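Local coordinates for protein of unknown function with ferredoxin-like fold (PDB 3BM7) that is of unknown function but probably acts as a monooxygenase of the antibiotic-biosynthesis (ABM) family, forming a dimer of ferredoxin-like subunits, at residues I21-T26 against V72-A77; L42-K47 against D89-A94; A35-V40 against A96-T101. All blocks are in the same frame, centred on the assembly; numbering follows the deposited sequence. Where two conformers were deposited one is given.

Contact 1 of 3, residues I21-T26 against V72-A77; sequences IGVVAT and VLELYA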
loop_
_atom_site.group_PDB
_atom_site.type_symbol
_atom_site.label_atom_id
_atom_site.label_comp_id
_atom_site.label_asym_id
_atom_site.label_seq_id
_atom_site.Cartn_x
_atom_site.Cartn_y
_atom_site.Cartn_z
ATOM N N ILE A 21 -10.298 5.058 -0.284
ATOM C CA ILE A 21 -9.477 5.340 0.879
ATOM C C ILE A 21 -8.363 4.294 0.926
ATOM O O ILE A 21 -8.621 3.094 0.953
ATOM C CB ILE A 21 -10.261 5.251 2.174
ATOM C CG1 ILE A 21 -11.539 6.131 2.102
ATOM C CG2 ILE A 21 -9.362 5.612 3.352
ATOM C CD1 ILE A 21 -11.227 7.560 1.910
ATOM N N GLY A 22 -7.135 4.747 0.831
ATOM C CA GLY A 22 -5.993 3.860 1.051
ATOM C C GLY A 22 -5.535 3.878 2.491
ATOM O O GLY A 22 -5.749 4.829 3.239
ATOM N N VAL A 23 -4.878 2.785 2.910
ATOM C CA VAL A 23 -4.335 2.675 4.243
ATOM C C VAL A 23 -2.988 1.982 4.170
ATOM O O VAL A 23 -2.850 0.988 3.454
ATOM C CB VAL A 23 -5.223 1.834 5.207
ATOM C CG1 VAL A 23 -4.725 1.965 6.653
ATOM C CG2 VAL A 23 -6.672 2.219 5.090
ATOM N N VAL A 24 -2.004 2.527 4.864
ATOM C CA VAL A 24 -0.814 1.754 5.219
ATOM C C VAL A 24 -0.842 1.582 6.726
ATOM O O VAL A 24 -0.772 2.570 7.472
ATOM C CB VAL A 24 0.486 2.422 4.764
ATOM C CG1 VAL A 24 1.689 1.545 5.145
ATOM C CG2 VAL A 24 0.447 2.646 3.232
ATOM N N ALA A 25 -1.000 0.345 7.203
ATOM C CA ALA A 25 -1.029 0.072 8.648
ATOM C C ALA A 25 0.267 -0.602 9.024
ATOM O O ALA A 25 0.494 -1.765 8.581
ATOM C CB ALA A 25 -2.232 -0.915 8.908
ATOM N N THR A 26 1.097 0.111 9.779
ATOM C CA THR A 26 2.377 -0.408 10.229
ATOM C C THR A 26 2.158 -1.079 11.587
ATOM O O THR A 26 1.809 -0.405 12.559
ATOM C CB THR A 26 3.416 0.698 10.321
ATOM O OG1 THR A 26 3.576 1.303 9.039
ATOM C CG2 THR A 26 4.774 0.126 10.807
ATOM N N VAL A 72 0.398 -3.419 6.362
ATOM C CA VAL A 72 -0.758 -3.873 5.640
ATOM C C VAL A 72 -1.102 -2.810 4.606
ATOM O O VAL A 72 -1.274 -1.659 4.957
ATOM C CB VAL A 72 -2.019 -4.115 6.529
ATOM C CG1 VAL A 72 -3.069 -4.934 5.767
ATOM C CG2 VAL A 72 -1.644 -4.792 7.867
ATOM N N LEU A 73 -1.243 -3.208 3.367
ATOM C CA LEU A 73 -1.695 -2.305 2.295
ATOM C C LEU A 73 -3.180 -2.572 2.142
ATOM O O LEU A 73 -3.600 -3.689 1.779
ATOM C CB LEU A 73 -0.930 -2.571 1.019
ATOM C CG LEU A 73 0.599 -2.559 1.205
ATOM C CD1 LEU A 73 1.295 -2.784 -0.152
ATOM C CD2 LEU A 73 1.161 -1.324 1.859
ATOM N N GLU A 74 -3.990 -1.521 2.317
ATOM C CA GLU A 74 -5.454 -1.661 2.263
ATOM C C GLU A 74 -6.043 -0.603 1.346
ATOM O O GLU A 74 -5.508 0.519 1.276
ATOM C CB GLU A 74 -6.108 -1.575 3.652
ATOM C CG GLU A 74 -5.345 -2.272 4.764
ATOM C CD GLU A 74 -5.906 -2.055 6.175
ATOM O OE1 GLU A 74 -7.077 -1.630 6.318
ATOM O OE2 GLU A 74 -5.174 -2.415 7.144
ATOM N N LEU A 75 -7.129 -0.944 0.674
ATOM C CA LEU A 75 -7.833 0.010 -0.177
ATOM C C LEU A 75 -9.301 -0.280 -0.064
ATOM O O LEU A 75 -9.707 -1.429 -0.208
ATOM C CB LEU A 75 -7.384 -0.081 -1.632
ATOM C CG LEU A 75 -7.906 0.959 -2.626
ATOM C CD1 LEU A 75 -7.444 2.375 -2.335
ATOM C CD2 LEU A 75 -7.577 0.524 -4.079
ATOM N N TYR A 76 -10.091 0.756 0.205
ATOM C CA TYR A 76 -11.544 0.629 0.347
ATOM C C TYR A 76 -12.246 1.498 -0.676
ATOM O O TYR A 76 -11.756 2.565 -1.026
ATOM C CB TYR A 76 -11.983 1.053 1.771
ATOM C CG TYR A 76 -11.354 0.189 2.801
ATOM C CD1 TYR A 76 -11.935 -1.017 3.172
ATOM C CD2 TYR A 76 -10.096 0.501 3.312
ATOM C CE1 TYR A 76 -11.281 -1.893 4.030
ATOM C CE2 TYR A 76 -9.433 -0.379 4.173
ATOM C CZ TYR A 76 -10.047 -1.566 4.522
ATOM O OH TYR A 76 -9.422 -2.448 5.373
ATOM N N ALA A 77 -13.422 1.053 -1.110
ATOM C CA ALA A 77 -14.192 1.742 -2.158
ATOM C C ALA A 77 -14.676 3.107 -1.681
ATOM O O ALA A 77 -14.888 4.009 -2.494
ATOM C CB ALA A 77 -15.384 0.895 -2.565
#
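E74 CG is roughly anti to the carbonyl carbon (chi1 -40°), and the extended chain beyond it carries the carboxylate past V23 as far as A25, whose CB lies 3.7 Å from E74 OE2. V23 CG1 is anti to the backbone N (chi1 -170°), which leaves CG2 beside that N and at the edge of the Y76 ring, 3.9 Å from CE2 and in the ring plane. Between these two groups V23 CB and E74 CB meet at 3.9 Å. Y76 also helps to fix the carboxylate: its OH donates to E74 OE1 over 2.7 Å, arriving from above the carboxylate plane. At the far end of this face A25 CB packs on V72 CB at 4.0 Å. The backbones pair through six N-H...O=C bonds, two each for I21 with Y76, V23 with E74, and A25 with V72. G22 with L75 and V24 with L73 are the non-hydrogen-bonded pairs between them. Here a CA-H of one strand leans on a carbonyl of the other, as from L75 CA to I21 O at 3.4 Å. I21 and Y76 meet L82 of helix 79-87 on the face with E74, while V24 and L73 on the other face pack on L73 and V24 of the second subunit. Strands 21-29 and 69-76 are thus the antiparallel central pair of the four-stranded sheet, in the order 2-3-1-4 of the ferredoxin-like fold, with helices on one face and the dimer partner on the other.

Contact 2 of 3, residues L42-K47 against D89-A94; sequences LDLAAK and DYFKAA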
loop_
_atom_site.group_PDB
_atom_site.type_symbol
_atom_site.label_atom_id
_atom_site.label_comp_id
_atom_site.label_asym_id
_atom_site.label_seq_id
_atom_site.Cartn_x
_atom_site.Cartn_y
_atom_site.Cartn_z
ATOM N N LEU A 42 -3.803 -13.823 8.554
ATOM C CA LEU A 42 -4.215 -14.400 7.268
ATOM C C LEU A 42 -5.634 -14.940 7.292
ATOM O O LEU A 42 -6.346 -14.876 6.304
ATOM C CB LEU A 42 -3.216 -15.445 6.791
ATOM C CG LEU A 42 -1.852 -14.902 6.363
ATOM C CD1 LEU A 42 -0.888 -16.025 6.050
ATOM C CD2 LEU A 42 -2.011 -13.937 5.149
ATOM N N ASP A 43 -6.039 -15.476 8.434
ATOM C CA ASP A 43 -7.400 -15.928 8.607
ATOM C C ASP A 43 -8.358 -14.727 8.509
ATOM O O ASP A 43 -9.397 -14.809 7.862
ATOM C CB ASP A 43 -7.518 -16.640 9.947
ATOM C CG ASP A 43 -8.917 -17.053 10.255
ATOM O OD1 ASP A 43 -9.307 -18.159 9.854
ATOM O OD2 ASP A 43 -9.623 -16.273 10.911
ATOM N N LEU A 44 -7.999 -13.617 9.142
ATOM C CA LEU A 44 -8.764 -12.364 9.039
ATOM C C LEU A 44 -8.849 -11.899 7.570
ATOM O O LEU A 44 -9.921 -11.606 7.022
ATOM C CB LEU A 44 -8.147 -11.275 9.909
ATOM C CG LEU A 44 -8.697 -9.857 9.694
ATOM C CD1 LEU A 44 -10.227 -9.797 9.989
ATOM C CD2 LEU A 44 -7.881 -8.848 10.502
ATOM N N ALA A 45 -7.707 -11.869 6.914
ATOM C CA ALA A 45 -7.671 -11.388 5.532
ATOM C C ALA A 45 -8.537 -12.184 4.591
ATOM O O ALA A 45 -9.218 -11.608 3.753
ATOM C CB ALA A 45 -6.206 -11.342 5.042
ATOM N N ALA A 46 -8.577 -13.520 4.733
ATOM C CA ALA A 46 -9.434 -14.323 3.930
ATOM C C ALA A 46 -10.907 -13.952 4.159
ATOM O O ALA A 46 -11.669 -13.917 3.214
ATOM C CB ALA A 46 -9.186 -15.830 4.231
ATOM N N LYS A 47 -11.309 -13.707 5.407
ATOM C CA LYS A 47 -12.665 -13.289 5.730
ATOM C C LYS A 47 -13.021 -11.915 5.134
ATOM O O LYS A 47 -14.114 -11.720 4.564
ATOM C CB LYS A 47 -12.894 -13.337 7.248
ATOM C CG LYS A 47 -12.889 -14.793 7.778
ATOM C CD LYS A 47 -12.942 -14.911 9.296
ATOM C CE LYS A 47 -12.772 -16.409 9.714
ATOM N NZ LYS A 47 -12.327 -16.582 11.138
ATOM N N ASP A 89 -17.707 -8.506 13.469
ATOM C CA ASP A 89 -17.368 -9.396 14.594
ATOM C C ASP A 89 -16.053 -10.147 14.379
ATOM O O ASP A 89 -15.320 -10.420 15.332
ATOM C CB ASP A 89 -18.507 -10.389 14.903
ATOM C CG ASP A 89 -18.901 -11.253 13.707
ATOM O OD1 ASP A 89 -18.384 -11.044 12.590
ATOM O OD2 ASP A 89 -19.776 -12.127 13.883
ATOM N N TYR A 90 -15.754 -10.502 13.132
ATOM C CA TYR A 90 -14.495 -11.171 12.840
ATOM C C TYR A 90 -13.292 -10.237 12.909
ATOM O O TYR A 90 -12.221 -10.660 13.310
ATOM C CB TYR A 90 -14.571 -11.981 11.524
ATOM C CG TYR A 90 -14.944 -11.195 10.293
ATOM C CD1 TYR A 90 -13.976 -10.554 9.535
ATOM C CD2 TYR A 90 -16.261 -11.133 9.859
ATOM C CE1 TYR A 90 -14.335 -9.818 8.401
ATOM C CE2 TYR A 90 -16.618 -10.432 8.722
ATOM C CZ TYR A 90 -15.653 -9.792 7.991
ATOM O OH TYR A 90 -16.028 -9.086 6.862
ATOM N N PHE A 91 -13.454 -8.980 12.526
ATOM C CA PHE A 91 -12.384 -7.998 12.725
ATOM C C PHE A 91 -12.085 -7.799 14.222
ATOM O O PHE A 91 -10.932 -7.820 14.653
ATOM C CB PHE A 91 -12.725 -6.658 12.069
ATOM C CG PHE A 91 -11.670 -5.641 12.183
ATOM C CD1 PHE A 91 -10.656 -5.559 11.246
ATOM C CD2 PHE A 91 -11.702 -4.718 13.213
ATOM C CE1 PHE A 91 -9.668 -4.600 11.346
ATOM C CE2 PHE A 91 -10.730 -3.750 13.310
ATOM C CZ PHE A 91 -9.713 -3.681 12.377
ATOM N N LYS A 92 -13.145 -7.636 15.008
ATOM C CA LYS A 92 -12.992 -7.469 16.443
ATOM C C LYS A 92 -12.363 -8.697 17.117
ATOM O O LYS A 92 -11.462 -8.527 17.957
ATOM C CB LYS A 92 -14.329 -7.064 17.069
ATOM C CG LYS A 92 -14.792 -5.658 16.642
ATOM C CD LYS A 92 -16.078 -5.198 17.300
ATOM C CE LYS A 92 -17.268 -6.069 16.994
ATOM N NZ LYS A 92 -18.475 -5.653 17.757
ATOM N N ALA A 93 -12.784 -9.893 16.734
ATOM C CA ALA A 93 -12.256 -11.135 17.285
ATOM C C ALA A 93 -10.783 -11.251 16.901
ATOM O O ALA A 93 -9.942 -11.637 17.719
ATOM C CB ALA A 93 -13.046 -12.347 16.790
ATOM N N ALA A 94 -10.462 -10.936 15.643
ATOM C CA ALA A 94 -9.050 -11.028 15.218
ATOM C C ALA A 94 -8.156 -10.061 15.970
ATOM O O ALA A 94 -7.057 -10.424 16.396
ATOM C CB ALA A 94 -8.929 -10.788 13.694
#
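K47 CB lies over one face of the Y90 ring and L44 comes to the edge of the same ring, so the tyrosine is met from two directions by one helix. The K47 contact is a CH-pi interaction: CB stands 4.2 Å from the ring centroid, 27° off the normal, with CD1 its nearest ring atom. The two side chains slide past each other in opposite directions, and K47 CD ends up beside Y90 CB at 4.0 Å. The extended lysine runs back along its own helix, and in the conformer of D43 given here NZ reaches the syn lone pair of OD2, a salt bridge that the second conformer of the aspartate leaves in doubt. The tyrosine runs the other way, and its OH finds a hydrogen-bond partner in E52. Its ring is set for this by a chi1 of 58°, which places CG between the backbone N and the carbonyl carbon. Helices 34-51 and 89-98 lie side by side in the helical layer on one face of the sheet of the ferredoxin-like fold; here their short segments run antiparallel, at 170°, with axes 10.0 Å apart. L44 lies between them on the side nearer the sheet, where it also touches Y58 of strand 55-62. Its CD1 meets Y90 CD1 in the ring plane at 3.9 Å, the two side chains crossing at about a right angle, and lies equally close to F91 CA. The other branch, CD2, packs on A94 CB at 3.9 Å and approaches the F91 ring obliquely. L44 CA and A94 CA, 6.3 Å apart, are the nearest such pair across the segments.

Contact 3 of 3, residues A35-V40 against A96-T101; sequences AEFEKV and AAMGPT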
loop_
_atom_site.group_PDB
_atom_site.type_symbol
_atom_site.label_atom_id
_atom_site.label_comp_id
_atom_site.label_asym_id
_atom_site.label_seq_id
_atom_site.Cartn_x
_atom_site.Cartn_y
_atom_site.Cartn_z
ATOM N N ALA A 35 4.722 -16.169 13.915
ATOM C CA ALA A 35 3.927 -17.247 13.364
ATOM C C ALA A 35 2.467 -17.179 13.809
ATOM O O ALA A 35 1.531 -17.354 13.013
ATOM C CB ALA A 35 4.546 -18.628 13.781
ATOM N N GLU A 36 2.279 -16.938 15.105
ATOM C CA GLU A 36 0.951 -16.784 15.698
ATOM C C GLU A 36 0.223 -15.618 15.051
ATOM O O GLU A 36 -0.912 -15.744 14.583
ATOM C CB GLU A 36 1.105 -16.549 17.212
ATOM C CG GLU A 36 -0.182 -16.326 18.022
ATOM C CD GLU A 36 0.088 -16.190 19.529
ATOM O OE1 GLU A 36 1.254 -16.362 19.956
ATOM O OE2 GLU A 36 -0.861 -15.918 20.292
ATOM N N PHE A 37 0.903 -14.484 15.024
ATOM C CA PHE A 37 0.366 -13.283 14.414
ATOM C C PHE A 37 -0.046 -13.547 12.950
ATOM O O PHE A 37 -1.164 -13.193 12.554
ATOM C CB PHE A 37 1.360 -12.130 14.478
ATOM C CG PHE A 37 1.023 -11.019 13.528
ATOM C CD1 PHE A 37 -0.016 -10.151 13.816
ATOM C CD2 PHE A 37 1.671 -10.899 12.302
ATOM C CE1 PHE A 37 -0.336 -9.148 12.966
ATOM C CE2 PHE A 37 1.340 -9.897 11.443
ATOM C CZ PHE A 37 0.335 -9.040 11.755
ATOM N N GLU A 38 0.849 -14.128 12.150
ATOM C CA GLU A 38 0.527 -14.325 10.735
ATOM C C GLU A 38 -0.672 -15.243 10.514
ATOM O O GLU A 38 -1.498 -15.009 9.636
ATOM C CB GLU A 38 1.735 -14.805 9.910
ATOM C CG GLU A 38 2.829 -13.742 9.810
ATOM C CD GLU A 38 3.999 -14.139 8.948
ATOM O OE1 GLU A 38 3.872 -15.140 8.219
ATOM O OE2 GLU A 38 5.051 -13.467 9.029
ATOM N N LYS A 39 -0.783 -16.292 11.325
ATOM C CA LYS A 39 -1.941 -17.170 11.205
ATOM C C LYS A 39 -3.253 -16.458 11.472
ATOM O O LYS A 39 -4.203 -16.620 10.700
ATOM C CB LYS A 39 -1.796 -18.381 12.144
ATOM C CG LYS A 39 -2.934 -19.384 11.979
ATOM N N VAL A 40 -3.313 -15.658 12.540
ATOM C CA VAL A 40 -4.522 -14.912 12.850
ATOM C C VAL A 40 -4.785 -13.882 11.757
ATOM O O VAL A 40 -5.918 -13.733 11.289
ATOM C CB VAL A 40 -4.401 -14.190 14.178
ATOM C CG1 VAL A 40 -5.627 -13.294 14.428
ATOM C CG2 VAL A 40 -4.208 -15.214 15.317
ATOM N N ALA A 96 -8.596 -8.935 18.990
ATOM C CA ALA A 96 -8.409 -9.508 20.338
ATOM C C ALA A 96 -7.369 -10.630 20.360
ATOM O O ALA A 96 -6.595 -10.763 21.325
ATOM C CB ALA A 96 -9.755 -10.038 20.873
ATOM N N ALA A 97 -7.361 -11.444 19.304
ATOM C CA ALA A 97 -6.426 -12.567 19.185
ATOM C C ALA A 97 -4.991 -12.073 18.892
ATOM O O ALA A 97 -4.026 -12.673 19.367
ATOM C CB ALA A 97 -6.906 -13.564 18.109
HETATM N N MSE A 98 -4.843 -10.992 18.136
HETATM C CA MSE A 98 -3.509 -10.495 17.753
HETATM C C MSE A 98 -2.883 -9.514 18.704
HETATM O O MSE A 98 -1.669 -9.318 18.668
HETATM C CB MSE A 98 -3.546 -9.837 16.375
HETATM C CG MSE A 98 -3.856 -10.795 15.315
HETATM SE SE MSE A 98 -3.961 -9.944 13.597
HETATM C CE MSE A 98 -4.093 -7.974 14.136
ATOM N N GLY A 99 -3.688 -8.853 19.532
ATOM C CA GLY A 99 -3.144 -7.927 20.514
ATOM C C GLY A 99 -1.971 -8.482 21.305
ATOM O O GLY A 99 -0.952 -7.827 21.400
ATOM N N PRO A 100 -2.123 -9.681 21.895
ATOM C CA PRO A 100 -1.039 -10.226 22.708
ATOM C C PRO A 100 0.250 -10.520 21.978
ATOM O O PRO A 100 1.272 -10.726 22.644
ATOM C CB PRO A 100 -1.640 -11.519 23.299
ATOM C CG PRO A 100 -3.090 -11.380 23.129
ATOM C CD PRO A 100 -3.330 -10.521 21.953
ATOM N N THR A 101 0.219 -10.544 20.631
ATOM C CA THR A 101 1.443 -10.737 19.844
ATOM C C THR A 101 2.216 -9.441 19.604
ATOM O O THR A 101 3.307 -9.472 19.062
ATOM C CB THR A 101 1.197 -11.421 18.467
ATOM O OG1 THR A 101 0.514 -10.522 17.574
ATOM C CG2 THR A 101 0.409 -12.715 18.622
HETATM O O HOH W 1 -3.318 -15.203 19.848
#
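F37 of one helix meets M98, a selenomethionine, and T101, and this inner part is the tightly packed one. In the conformer given for M98, the side chain bends at chi3, bringing SE 3.8 Å from F37 CE1 in an oblique Met-aromatic contact. Beside it V40 CG1 meets A97 CB at 3.9 Å; its approach to M98 is doubtful. T101 approaches F37 at about a right angle, its OG1 3.6 Å from F37 CB. With a chi1 of 71°, that hydroxyl turns back to donate to M98 O over 2.7 Å, in the carbonyl plane and on a lone pair; T101 thus grips this oxygen with both its hydroxyl and its backbone N-H. The outer side is looser. E36 stretches out extended, its carboxylate touching T101 CG2, and in the conformer given a water bridges E36 OE2 and A97 O, donating to both. No direct hydrogen bond joins the segments. Inward, the F37 ring packs on L27 and V29 of strand 21-29 and meets the ring of Y70, while T101 touches V29 and pairs by its backbone with Q30, where the 3-10 segment 99-101 leads into strand 102-113.

From the N terminus the chain lays down strand 21-29, then helix 34-51, whose first part (35-40) serves contact 3 and whose middle (42-47) serves contact 2. After strand 55-62 it returns in strand 69-76 to close contact 1 beside the first strand. Helix 89-98 closes contact 2, and 96-101, its last turn and the 3-10 segment after it, closes contact 3, so contact 2 is nested inside the loop of contact 3, while contact 1 crosses both. Contacts 2 and 3 touch and together join the two helices lengthwise. The centre of contact 1, in mid-sheet, lies about 16 Å from that of contact 2 and about 19 Å from that of contact 3.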